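Local coordinates for uncharacterized protein (Bacillus thuringiensis serovar kurstaki, PDB 4XE7) that probably acts as a ParM-like, actin-related protein of the bacterial cytoskeleton that binds nucleotide and assembles into filaments to segregate plasmid DNA, at residues 339-344 with 377-382; 235-240 with 372-377; 322-327 with 333-338; 269-274 with 301-306. All coordinates share one frame; numbering follows the deposited sequence.

How the contacts relate
Followed from the N terminus, the chain opens the widest loop at 235-240, which contact 2 closes about 130 residues later at 372-377. Within that loop, contact 4 pairs helix 265-279 with helix 300-317, and contact 3 then closes the short hairpin 326-329/332-335; the two follow in series. Contact 1 starts at 339-344, inside the loop of contact 2, and ends beyond it at 377-382, so the two cross and share Gly377. Contact 1 touches all three others: Met344 CE lies 3.5 Å from Phe325 CZ of contact 3. Contact 2 ties the five-stranded sheet to helix 372-376, while contacts 1 and 3 join helix 337-362 to helix 378-381 and the hairpin.

Contact 1: residues 339-344 with 377-382; sequences IVMDGM and GYAGLR
No flat group enters the touch between Met341 and Ala379; the ring next to it, Tyr378, has Arg382 CB over one face, 4.2 Å above the plane and displaced toward the rim, and that contact lies within segment 377-382. The ring leads away from segment 339-344, touching Leu392 and Ile316. What meets across the contact is thioether against methyl: Met341 SD stands 3.5 Å from Ala379 CB, and Met341 CE follows at 3.9 Å from Ala379 CB. The hook of the methionine explains this reach. CG is anti to the backbone N, chi1 -169°, and the chain bends at both chi2 and chi3, which curls SD and CE round to the alanine although the bond leaving CA does not aim there.

This is helix against helix in what is probably the second domain of an actin-like fold: 339-344 is an early part of the long helix 337-362, while 377-382 carries the short helix 378-381 that follows helix 372-376. Gly377 lies at the junction, being both the first residue to leave the earlier helix and the N-cap of the next; Gly377 O accepts from Leu381 N at 2.8 Å. The backbones come closest here, with Met344 CA 5.1 Å from Gly377 CA and Met344 O 4.2 Å from Gly377 CA. No hydrogen bond joins the segments, and the 153 Å² buried between them is modest. Met344 extends beyond the pair, its CE reaching Phe325, and Met341 also touches that ring, while Val308 of helix 300-317 packs on Met344.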
loop_
_atom_site.group_PDB
_atom_site.type_symbol
_atom_site.label_atom_id
_atom_site.label_comp_id
_atom_site.label_asym_id
_atom_site.label_seq_id
_atom_site.Cartn_x
_atom_site.Cartn_y
_atom_site.Cartn_z
ATOM N N ILE A 339 5.376 -17.435 -23.183
ATOM C CA ILE A 339 4.403 -16.361 -23.379
ATOM C C ILE A 339 4.516 -15.273 -22.307
ATOM O O ILE A 339 4.503 -14.079 -22.614
ATOM C CB ILE A 339 2.981 -16.938 -23.391
ATOM C CG1 ILE A 339 2.801 -17.828 -24.623
ATOM C CG2 ILE A 339 1.939 -15.842 -23.338
ATOM C CD1 ILE A 339 1.557 -18.701 -24.573
ATOM N N VAL A 340 4.646 -15.695 -21.054
ATOM C CA VAL A 340 4.720 -14.754 -19.943
ATOM C C VAL A 340 6.062 -14.021 -19.980
ATOM O O VAL A 340 6.094 -12.797 -19.923
ATOM C CB VAL A 340 4.530 -15.461 -18.569
ATOM C CG1 VAL A 340 4.836 -14.498 -17.393
ATOM C CG2 VAL A 340 3.128 -16.057 -18.459
ATOM N N MET A 341 7.164 -14.762 -20.106
ATOM C CA MET A 341 8.507 -14.139 -20.149
ATOM C C MET A 341 8.627 -13.132 -21.304
ATOM O O MET A 341 9.263 -12.082 -21.140
ATOM C CB MET A 341 9.613 -15.216 -20.245
ATOM C CG MET A 341 11.028 -14.700 -20.027
ATOM S SD MET A 341 11.313 -13.802 -18.467
ATOM C CE MET A 341 10.499 -14.818 -17.315
ATOM N N ASP A 342 7.992 -13.423 -22.444
ATOM C CA ASP A 342 7.967 -12.485 -23.589
ATOM C C ASP A 342 7.368 -11.120 -23.244
ATOM O O ASP A 342 7.912 -10.067 -23.605
ATOM C CB ASP A 342 7.166 -13.063 -24.764
ATOM C CG ASP A 342 7.956 -14.072 -25.583
ATOM O OD1 ASP A 342 9.185 -14.182 -25.377
ATOM O OD2 ASP A 342 7.339 -14.754 -26.436
ATOM N N GLY A 343 6.221 -11.146 -22.584
ATOM C CA GLY A 343 5.555 -9.928 -22.166
ATOM C C GLY A 343 6.323 -9.232 -21.054
ATOM O O GLY A 343 6.434 -8.005 -21.063
ATOM N N MET A 344 6.853 -10.002 -20.097
ATOM C CA MET A 344 7.690 -9.422 -19.036
ATOM C C MET A 344 8.923 -8.668 -19.596
ATOM O O MET A 344 9.267 -7.584 -19.141
ATOM C CB MET A 344 8.172 -10.506 -18.073
ATOM C CG MET A 344 7.130 -11.096 -17.146
ATOM S SD MET A 344 7.840 -12.453 -16.181
ATOM C CE MET A 344 6.600 -12.580 -14.890
ATOM N N GLY A 377 8.068 -6.894 -14.135
ATOM C CA GLY A 377 9.216 -6.750 -15.030
ATOM C C GLY A 377 10.540 -7.183 -14.441
ATOM O O GLY A 377 11.594 -6.972 -15.049
ATOM N N TYR A 378 10.486 -7.818 -13.273
ATOM C CA TYR A 378 11.691 -8.191 -12.531
ATOM C C TYR A 378 12.722 -8.972 -13.368
ATOM O O TYR A 378 13.914 -8.703 -13.265
ATOM C CB TYR A 378 11.324 -9.002 -11.269
ATOM C CG TYR A 378 12.532 -9.304 -10.392
ATOM C CD1 TYR A 378 13.219 -10.508 -10.501
ATOM C CD2 TYR A 378 13.003 -8.367 -9.479
ATOM C CE1 TYR A 378 14.357 -10.773 -9.704
ATOM C CE2 TYR A 378 14.120 -8.620 -8.691
ATOM C CZ TYR A 378 14.789 -9.829 -8.802
ATOM O OH TYR A 378 15.898 -10.077 -8.016
ATOM N N ALA A 379 12.279 -9.930 -14.184
ATOM C CA ALA A 379 13.227 -10.774 -14.918
ATOM C C ALA A 379 14.167 -9.964 -15.798
ATOM O O ALA A 379 15.329 -10.317 -15.960
ATOM C CB ALA A 379 12.476 -11.814 -15.768
ATOM N N GLY A 380 13.669 -8.865 -16.350
ATOM C CA GLY A 380 14.504 -7.978 -17.142
ATOM C C GLY A 380 15.099 -6.817 -16.349
ATOM O O GLY A 380 16.299 -6.528 -16.459
ATOM N N LEU A 381 14.274 -6.165 -15.531
ATOM C CA LEU A 381 14.719 -4.974 -14.796
ATOM C C LEU A 381 15.943 -5.256 -13.934
ATOM O O LEU A 381 16.808 -4.392 -13.781
ATOM C CB LEU A 381 13.581 -4.428 -13.923
ATOM C CG LEU A 381 12.396 -3.876 -14.714
ATOM C CD1 LEU A 381 11.172 -3.648 -13.814
ATOM C CD2 LEU A 381 12.790 -2.601 -15.409
ATOM N N ARG A 382 16.039 -6.457 -13.375
ATOM C CA ARG A 382 17.191 -6.742 -12.502
ATOM C C ARG A 382 18.545 -6.623 -13.219
ATOM O O ARG A 382 19.558 -6.406 -12.574
ATOM C CB ARG A 382 17.068 -8.131 -11.874
ATOM C CG ARG A 382 17.181 -9.228 -12.871
ATOM C CD ARG A 382 17.064 -10.557 -12.200
ATOM N NE ARG A 382 17.079 -11.631 -13.182
ATOM C CZ ARG A 382 16.979 -12.908 -12.857
ATOM N NH1 ARG A 382 16.853 -13.240 -11.580
ATOM N NH2 ARG A 382 17.008 -13.840 -13.796
#

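Contact 2: residues 235-240 with 372-377; sequences NDLGAG and GGVLFG
Leu237 and Gly373 form the tight part of this contact, where the end of a strand meets the first turn of a helix. Gly373 N donates to Leu237 O at 2.8 Å with an N-H...O angle of 156°, but the donor stands above the carbonyl plane, 40° out of it, instead of on a lone pair. Just beside the bond, Leu237 CB lies 3.7 Å from Gly373 CA, a close approach over a residue that has no side chain. The leucine CG is anti to its carbonyl carbon, which carries CD1 onward, Leu237 CD1 meeting Val374 CG2 at 3.8 Å.

Gly372 marks the looser side. Its N is 3.3 Å from Leu237 O, yet the angle is too poor for a bond, and the residue is exposed; beyond Leu237 the chain turns off through Gly238 and the exposed Ala239. The sequence DLGAGTSD that starts at Asp236 resembles the phosphate-2 motif of the actin superfamily, and the glycine-rich start of helix 372-376 its adenosine motif, so the contact probably joins two walls of the nucleotide cleft, here in its apo form.

Strand 235-237 and helix 372-376 are inclined at 66°. Strand 366-370 pairs in parallel with strand 232-237 and leads into the helix, while Tyr347 and Gln351 of helix 337-362 pack against Leu237.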
loop_
_atom_site.group_PDB
_atom_site.type_symbol
_atom_site.label_atom_id
_atom_site.label_comp_id
_atom_site.label_asym_id
_atom_site.label_seq_id
_atom_site.Cartn_x
_atom_site.Cartn_y
_atom_site.Cartn_z
ATOM N N ASN A 235 11.180 6.031 -9.367
ATOM C CA ASN A 235 10.251 5.713 -10.425
ATOM C C ASN A 235 9.246 4.670 -9.944
ATOM O O ASN A 235 9.602 3.524 -9.671
ATOM C CB ASN A 235 11.019 5.234 -11.653
ATOM C CG ASN A 235 12.064 6.235 -12.100
ATOM O OD1 ASN A 235 11.778 7.141 -12.887
ATOM N ND2 ASN A 235 13.293 6.085 -11.585
ATOM N N ASP A 236 7.992 5.095 -9.819
ATOM C CA ASP A 236 6.913 4.241 -9.345
ATOM C C ASP A 236 6.209 3.591 -10.543
ATOM O O ASP A 236 5.458 4.267 -11.265
ATOM C CB ASP A 236 5.923 5.069 -8.507
ATOM C CG ASP A 236 4.931 4.207 -7.722
ATOM O OD1 ASP A 236 4.205 4.774 -6.879
ATOM O OD2 ASP A 236 4.874 2.972 -7.935
ATOM N N LEU A 237 6.451 2.294 -10.748
ATOM C CA LEU A 237 5.915 1.575 -11.918
ATOM C C LEU A 237 4.577 0.898 -11.594
ATOM O O LEU A 237 4.538 -0.097 -10.858
ATOM C CB LEU A 237 6.928 0.525 -12.409
ATOM C CG LEU A 237 8.360 1.046 -12.456
ATOM C CD1 LEU A 237 9.314 0.006 -13.021
ATOM C CD2 LEU A 237 8.393 2.330 -13.283
ATOM N N GLY A 238 3.487 1.439 -12.131
ATOM C CA GLY A 238 2.155 0.961 -11.794
ATOM C C GLY A 238 1.443 0.214 -12.915
ATOM O O GLY A 238 2.034 -0.073 -13.954
ATOM N N ALA A 239 0.157 -0.066 -12.720
ATOM C CA ALA A 239 -0.605 -0.870 -13.676
ATOM C C ALA A 239 -0.939 -0.077 -14.942
ATOM O O ALA A 239 -0.866 -0.611 -16.055
ATOM C CB ALA A 239 -1.888 -1.401 -13.022
ATOM N N GLY A 240 -1.291 1.192 -14.769
ATOM C CA GLY A 240 -1.718 2.026 -15.887
ATOM C C GLY A 240 -0.793 3.196 -16.156
ATOM O O GLY A 240 -0.856 3.825 -17.202
ATOM N N GLY A 372 4.398 -2.201 -8.368
ATOM C CA GLY A 372 4.078 -3.528 -8.866
ATOM C C GLY A 372 4.716 -3.859 -10.211
ATOM O O GLY A 372 4.918 -5.027 -10.533
ATOM N N GLY A 373 5.018 -2.832 -10.997
ATOM C CA GLY A 373 5.685 -3.003 -12.276
ATOM C C GLY A 373 7.077 -3.615 -12.145
ATOM O O GLY A 373 7.550 -4.315 -13.037
ATOM N N VAL A 374 7.752 -3.345 -11.034
ATOM C CA VAL A 374 9.068 -3.934 -10.808
ATOM C C VAL A 374 8.944 -5.443 -10.644
ATOM O O VAL A 374 9.804 -6.206 -11.090
ATOM C CB VAL A 374 9.755 -3.325 -9.579
ATOM C CG1 VAL A 374 11.124 -3.910 -9.382
ATOM C CG2 VAL A 374 9.877 -1.813 -9.738
ATOM N N LEU A 375 7.851 -5.861 -10.020
ATOM C CA LEU A 375 7.578 -7.270 -9.796
ATOM C C LEU A 375 7.239 -7.975 -11.104
ATOM O O LEU A 375 7.728 -9.062 -11.370
ATOM C CB LEU A 375 6.430 -7.428 -8.806
ATOM C CG LEU A 375 6.588 -6.733 -7.452
ATOM C CD1 LEU A 375 5.273 -6.784 -6.679
ATOM C CD2 LEU A 375 7.711 -7.352 -6.646
ATOM N N PHE A 376 6.391 -7.353 -11.913
ATOM C CA PHE A 376 6.055 -7.902 -13.223
ATOM C C PHE A 376 7.287 -7.975 -14.136
ATOM O O PHE A 376 7.527 -9.000 -14.812
ATOM C CB PHE A 376 4.952 -7.060 -13.883
ATOM C CG PHE A 376 4.581 -7.517 -15.276
ATOM C CD1 PHE A 376 3.924 -8.725 -15.473
ATOM C CD2 PHE A 376 4.882 -6.738 -16.378
ATOM C CE1 PHE A 376 3.586 -9.147 -16.751
ATOM C CE2 PHE A 376 4.531 -7.144 -17.658
ATOM C CZ PHE A 376 3.885 -8.355 -17.844
ATOM N N GLY A 377 8.068 -6.894 -14.135
ATOM C CA GLY A 377 9.216 -6.750 -15.030
ATOM C C GLY A 377 10.540 -7.183 -14.441
ATOM O O GLY A 377 11.594 -6.972 -15.049
#

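Contact 3: residues 322-327 with 333-338; sequences KPTFSV and KENVTD
The hydroxyl of Thr337 stands in for a backbone acceptor: Phe325 N donates to Thr337 OG1 at 2.9 Å, continuing with a side chain a ladder that is otherwise made by main-chain groups. That hydroxyl, Thr337 OG1, in turn donates to Asn335 OD1 at 2.6 Å, arriving in the carbonyl plane on a lone pair. A second donor, Thr337 N, reaches Asn335 OD1 at 3.1 Å, tilted 20° from the plane, and closes an Asx turn. Two bonds thus grip one amide oxygen and fix the rotation of the Asn335 side chain, while OG1 of Thr337, anti to its own carbonyl carbon (chi1 -61°), accepts from Phe325 N and donates to Asn335 OD1 at the same time.

Further along, Val336 N donates to Phe325 O at 2.9 Å, almost in line with the C=O bond. Val327 and Glu334 then form an antiparallel hydrogen-bonded pair, N to O both ways, and Ser326 with Asn335 the adjoining non-hydrogen-bonded pair. On the face of Val327, its CG2 meets Val336 CG2 at 3.6 Å. Val336 CG2 lies between the backbone N and carbonyl carbon and also comes 3.3 Å from Phe325 O, so packing is close there. The Phe325 ring meets Thr337 CA at its edge, and the carboxylate of Glu334 turns away to Asn282. Arg278 of helix 265-279 binds Asn335 O and Asp338, next to the strand's end.

The whole is a two-stranded antiparallel beta hairpin, strands 326-329 and 332-335, whose second strand passes through the Asx turn straight into helix 337-362.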
loop_
_atom_site.group_PDB
_atom_site.type_symbol
_atom_site.label_atom_id
_atom_site.label_comp_id
_atom_site.label_asym_id
_atom_site.label_seq_id
_atom_site.Cartn_x
_atom_site.Cartn_y
_atom_site.Cartn_z
ATOM N N LYS A 322 15.474 -20.468 -12.398
ATOM C CA LYS A 322 14.851 -20.325 -13.705
ATOM C C LYS A 322 13.360 -20.578 -13.556
ATOM O O LYS A 322 12.959 -21.690 -13.195
ATOM C CB LYS A 322 15.455 -21.300 -14.716
ATOM C CG LYS A 322 16.954 -21.118 -14.954
ATOM C CD LYS A 322 17.256 -19.739 -15.539
ATOM C CE LYS A 322 18.653 -19.692 -16.152
ATOM N NZ LYS A 322 19.719 -19.881 -15.122
ATOM N N PRO A 323 12.537 -19.564 -13.853
ATOM C CA PRO A 323 11.104 -19.676 -13.565
ATOM C C PRO A 323 10.324 -20.568 -14.529
ATOM O O PRO A 323 10.685 -20.722 -15.689
ATOM C CB PRO A 323 10.620 -18.227 -13.672
ATOM C CG PRO A 323 11.545 -17.600 -14.651
ATOM C CD PRO A 323 12.888 -18.233 -14.385
ATOM N N THR A 324 9.231 -21.132 -14.034
ATOM C CA THR A 324 8.277 -21.841 -14.874
ATOM C C THR A 324 6.894 -21.286 -14.593
ATOM O O THR A 324 6.455 -21.281 -13.448
ATOM C CB THR A 324 8.295 -23.368 -14.609
ATOM O OG1 THR A 324 9.527 -23.915 -15.082
ATOM C CG2 THR A 324 7.122 -24.071 -15.310
ATOM N N PHE A 325 6.219 -20.787 -15.623
ATOM C CA PHE A 325 4.838 -20.353 -15.458
ATOM C C PHE A 325 3.888 -21.411 -16.043
ATOM O O PHE A 325 3.793 -21.609 -17.262
ATOM C CB PHE A 325 4.630 -18.987 -16.086
ATOM C CG PHE A 325 5.538 -17.940 -15.521
ATOM C CD1 PHE A 325 5.187 -17.237 -14.375
ATOM C CD2 PHE A 325 6.776 -17.700 -16.098
ATOM C CE1 PHE A 325 6.038 -16.290 -13.839
ATOM C CE2 PHE A 325 7.636 -16.735 -15.565
ATOM C CZ PHE A 325 7.271 -16.035 -14.444
ATOM N N SER A 326 3.209 -22.104 -15.146
ATOM C CA SER A 326 2.321 -23.190 -15.524
ATOM C C SER A 326 0.901 -22.854 -15.130
ATOM O O SER A 326 0.608 -22.630 -13.956
ATOM C CB SER A 326 2.763 -24.499 -14.872
ATOM O OG SER A 326 1.690 -25.418 -14.811
ATOM N N VAL A 327 0.022 -22.810 -16.120
ATOM C CA VAL A 327 -1.373 -22.454 -15.897
ATOM C C VAL A 327 -2.239 -23.704 -15.888
ATOM O O VAL A 327 -2.066 -24.582 -16.738
ATOM C CB VAL A 327 -1.863 -21.491 -16.987
ATOM C CG1 VAL A 327 -3.355 -21.255 -16.870
ATOM C CG2 VAL A 327 -1.082 -20.182 -16.917
ATOM N N LYS A 333 -3.222 -28.585 -17.782
ATOM C CA LYS A 333 -2.085 -27.714 -17.468
ATOM C C LYS A 333 -1.275 -27.410 -18.726
ATOM O O LYS A 333 -1.034 -28.296 -19.535
ATOM C CB LYS A 333 -1.179 -28.350 -16.415
ATOM C CG LYS A 333 -1.644 -28.195 -14.974
ATOM C CD LYS A 333 -0.628 -28.844 -14.032
ATOM C CE LYS A 333 -0.689 -28.275 -12.621
ATOM N NZ LYS A 333 -1.930 -28.662 -11.900
ATOM N N GLU A 334 -0.873 -26.151 -18.891
ATOM C CA GLU A 334 -0.030 -25.753 -20.004
ATOM C C GLU A 334 1.168 -24.954 -19.494
ATOM O O GLU A 334 1.043 -24.061 -18.635
ATOM C CB GLU A 334 -0.820 -24.927 -21.037
ATOM C CG GLU A 334 -1.741 -25.758 -21.933
ATOM C CD GLU A 334 -1.005 -26.507 -23.056
ATOM O OE1 GLU A 334 0.202 -26.256 -23.278
ATOM O OE2 GLU A 334 -1.647 -27.353 -23.718
ATOM N N ASN A 335 2.337 -25.290 -20.016
ATOM C CA ASN A 335 3.534 -24.495 -19.764
ATOM C C ASN A 335 3.522 -23.271 -20.672
ATOM O O ASN A 335 3.620 -23.391 -21.903
ATOM C CB ASN A 335 4.797 -25.335 -19.989
ATOM C CG ASN A 335 6.060 -24.633 -19.500
ATOM O OD1 ASN A 335 6.069 -23.419 -19.285
ATOM N ND2 ASN A 335 7.132 -25.400 -19.321
ATOM N N VAL A 336 3.394 -22.094 -20.071
ATOM C CA VAL A 336 3.283 -20.858 -20.838
ATOM C C VAL A 336 4.424 -19.899 -20.510
ATOM O O VAL A 336 4.301 -18.687 -20.682
ATOM C CB VAL A 336 1.922 -20.164 -20.585
ATOM C CG1 VAL A 336 0.794 -21.088 -20.984
ATOM C CG2 VAL A 336 1.788 -19.755 -19.121
ATOM N N THR A 337 5.530 -20.467 -20.043
ATOM C CA THR A 337 6.706 -19.698 -19.627
ATOM C C THR A 337 7.170 -18.730 -20.727
ATOM O O THR A 337 7.417 -17.541 -20.469
ATOM C CB THR A 337 7.867 -20.658 -19.240
ATOM O OG1 THR A 337 7.459 -21.479 -18.142
ATOM C CG2 THR A 337 9.116 -19.877 -18.842
ATOM N N ASP A 338 7.260 -19.239 -21.958
ATOM C CA ASP A 338 7.613 -18.403 -23.115
ATOM C C ASP A 338 6.676 -17.213 -23.315
ATOM O O ASP A 338 7.123 -16.108 -23.621
ATOM C CB ASP A 338 7.644 -19.234 -24.407
ATOM C CG ASP A 338 6.259 -19.746 -24.829
ATOM O OD1 ASP A 338 5.811 -19.397 -25.951
ATOM O OD2 ASP A 338 5.623 -20.504 -24.047
#

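Contact 4: residues 269-274 with 301-306; sequences DEILKN and EDFIQR
Segment 269-274 meets Phe303 through two consecutive residues, Ile271 and Leu272. At its start Asp269 forms a salt bridge with Arg300, which lies just before segment 301-306. Ile271 comes next: its CB points at the other helix, and Ile271 CG2 sits 3.7 Å from Phe303 CZ and 3.8 Å from Phe303 CE1, the two side chains crossing at about a right angle. Leu272 reaches the inner part of the same ring, with Leu272 CD2 3.6 Å from Phe303 CD1 and 3.9 Å from Phe303 CG. Both methyls approach obliquely from the same side of the ring, Leu272 CD2 near its root and Ile271 CG2 near its far end. The phenylalanine CG is anti to the backbone N (chi1 161°), which sends the ring across to the partner helix. After Leu272 the segment turns away, Asn274 packing on Ile339.

The evidence points to apolar packing carried by one aromatic: no hydrogen bond crosses, only 144 Å² is buried, and the nearest CA atoms, those of Leu272 and Phe303, are 8.2 Å apart.

Helix 265-279 and helix 300-317 pack here in the C-terminal half of the chain. Ile268 and Ile275 extend the row along Phe303, Phe297, in the loop before helix 300-317, touches Leu272, and helix 337-362 packs through Ile339 and Val340 on Ile271, which also meets Phe376 of helix 372-376.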
loop_
_atom_site.group_PDB
_atom_site.type_symbol
_atom_site.label_atom_id
_atom_site.label_comp_id
_atom_site.label_asym_id
_atom_site.label_seq_id
_atom_site.Cartn_x
_atom_site.Cartn_y
_atom_site.Cartn_z
ATOM N N ASP A 269 -2.439 -7.834 -20.709
ATOM C CA ASP A 269 -3.573 -8.168 -21.569
ATOM C C ASP A 269 -3.117 -9.014 -22.733
ATOM O O ASP A 269 -3.778 -10.003 -23.088
ATOM C CB ASP A 269 -4.287 -6.921 -22.080
ATOM C CG ASP A 269 -4.952 -6.137 -20.958
ATOM O OD1 ASP A 269 -5.165 -6.733 -19.885
ATOM O OD2 ASP A 269 -5.263 -4.949 -21.150
ATOM N N GLU A 270 -1.979 -8.643 -23.313
ATOM C CA GLU A 270 -1.445 -9.375 -24.453
ATOM C C GLU A 270 -1.044 -10.784 -24.051
ATOM O O GLU A 270 -1.302 -11.750 -24.794
ATOM C CB GLU A 270 -0.252 -8.639 -25.055
ATOM C CG GLU A 270 0.286 -9.273 -26.314
ATOM C CD GLU A 270 1.307 -8.394 -27.013
ATOM O OE1 GLU A 270 1.845 -7.466 -26.365
ATOM O OE2 GLU A 270 1.563 -8.628 -28.213
ATOM N N ILE A 271 -0.410 -10.905 -22.885
ATOM C CA ILE A 271 -0.073 -12.222 -22.335
ATOM C C ILE A 271 -1.332 -13.079 -22.137
ATOM O O ILE A 271 -1.369 -14.247 -22.531
ATOM C CB ILE A 271 0.685 -12.101 -20.991
ATOM C CG1 ILE A 271 2.131 -11.675 -21.241
ATOM C CG2 ILE A 271 0.679 -13.428 -20.221
ATOM C CD1 ILE A 271 2.800 -11.093 -20.017
ATOM N N LEU A 272 -2.361 -12.506 -21.525
ATOM C CA LEU A 272 -3.593 -13.266 -21.280
ATOM C C LEU A 272 -4.184 -13.768 -22.584
ATOM O O LEU A 272 -4.642 -14.917 -22.664
ATOM C CB LEU A 272 -4.610 -12.409 -20.510
ATOM C CG LEU A 272 -4.063 -12.186 -19.092
ATOM C CD1 LEU A 272 -4.896 -11.199 -18.331
ATOM C CD2 LEU A 272 -3.990 -13.501 -18.338
ATOM N N LYS A 273 -4.159 -12.922 -23.612
ATOM C CA LYS A 273 -4.665 -13.327 -24.924
ATOM C C LYS A 273 -3.894 -14.501 -25.510
ATOM O O LYS A 273 -4.498 -15.473 -26.003
ATOM C CB LYS A 273 -4.623 -12.159 -25.918
ATOM C CG LYS A 273 -4.702 -12.642 -27.371
ATOM C CD LYS A 273 -4.955 -11.496 -28.347
ATOM C CE LYS A 273 -3.707 -11.144 -29.132
ATOM N NZ LYS A 273 -2.659 -10.554 -28.255
ATOM N N ASN A 274 -2.560 -14.397 -25.486
ATOM C CA ASN A 274 -1.678 -15.464 -25.964
ATOM C C ASN A 274 -1.806 -16.748 -25.157
ATOM O O ASN A 274 -1.659 -17.843 -25.706
ATOM C CB ASN A 274 -0.207 -15.016 -25.943
ATOM C CG ASN A 274 0.084 -13.942 -26.962
ATOM O OD1 ASN A 274 -0.563 -13.886 -28.002
ATOM N ND2 ASN A 274 1.049 -13.075 -26.666
ATOM N N GLU A 301 -5.304 -8.931 -11.994
ATOM C CA GLU A 301 -4.856 -9.079 -10.616
ATOM C C GLU A 301 -4.809 -10.558 -10.249
ATOM O O GLU A 301 -3.900 -11.018 -9.566
ATOM C CB GLU A 301 -5.778 -8.302 -9.665
ATOM C CG GLU A 301 -5.729 -6.772 -9.815
ATOM C CD GLU A 301 -6.267 -6.255 -11.153
ATOM O OE1 GLU A 301 -7.242 -6.824 -11.698
ATOM O OE2 GLU A 301 -5.700 -5.269 -11.665
ATOM N N ASP A 302 -5.806 -11.298 -10.710
ATOM C CA ASP A 302 -5.844 -12.750 -10.597
ATOM C C ASP A 302 -4.591 -13.423 -11.224
ATOM O O ASP A 302 -3.927 -14.290 -10.629
ATOM C CB ASP A 302 -7.122 -13.240 -11.275
ATOM C CG ASP A 302 -7.468 -14.653 -10.919
ATOM O OD1 ASP A 302 -7.268 -15.023 -9.744
ATOM O OD2 ASP A 302 -7.940 -15.390 -11.822
ATOM N N PHE A 303 -4.276 -13.012 -12.441
ATOM C CA PHE A 303 -3.077 -13.486 -13.123
ATOM C C PHE A 303 -1.790 -13.097 -12.348
ATOM O O PHE A 303 -0.895 -13.926 -12.183
ATOM C CB PHE A 303 -3.085 -12.937 -14.558
ATOM C CG PHE A 303 -1.745 -12.949 -15.234
ATOM C CD1 PHE A 303 -1.331 -14.057 -15.953
ATOM C CD2 PHE A 303 -0.915 -11.837 -15.179
ATOM C CE1 PHE A 303 -0.093 -14.063 -16.598
ATOM C CE2 PHE A 303 0.328 -11.829 -15.825
ATOM C CZ PHE A 303 0.733 -12.950 -16.528
ATOM N N ILE A 304 -1.703 -11.857 -11.855
ATOM C CA ILE A 304 -0.545 -11.469 -11.053
ATOM C C ILE A 304 -0.435 -12.319 -9.775
ATOM O O ILE A 304 0.621 -12.900 -9.492
ATOM C CB ILE A 304 -0.573 -9.963 -10.672
ATOM C CG1 ILE A 304 -0.403 -9.084 -11.914
ATOM C CG2 ILE A 304 0.539 -9.626 -9.671
ATOM C CD1 ILE A 304 0.992 -9.085 -12.466
ATOM N N GLN A 305 -1.522 -12.405 -9.010
ATOM C CA GLN A 305 -1.454 -13.071 -7.707
ATOM C C GLN A 305 -1.236 -14.582 -7.819
ATOM O O GLN A 305 -0.442 -15.144 -7.065
ATOM C CB GLN A 305 -2.722 -12.804 -6.885
ATOM C CG GLN A 305 -2.941 -11.332 -6.518
ATOM C CD GLN A 305 -1.711 -10.674 -5.893
ATOM O OE1 GLN A 305 -1.224 -9.644 -6.374
ATOM N NE2 GLN A 305 -1.207 -11.264 -4.814
ATOM N N ARG A 306 -1.941 -15.242 -8.739
ATOM C CA ARG A 306 -1.879 -16.711 -8.823
ATOM C C ARG A 306 -0.699 -17.250 -9.641
ATOM O O ARG A 306 -0.045 -18.214 -9.235
ATOM C CB ARG A 306 -3.183 -17.274 -9.410
ATOM C CG ARG A 306 -4.279 -17.489 -8.388
ATOM C CD ARG A 306 -5.633 -17.523 -9.055
ATOM N NE ARG A 306 -5.763 -18.680 -9.921
ATOM C CZ ARG A 306 -6.309 -18.650 -11.128
ATOM N NH1 ARG A 306 -6.787 -17.517 -11.617
ATOM N NH2 ARG A 306 -6.382 -19.760 -11.842
#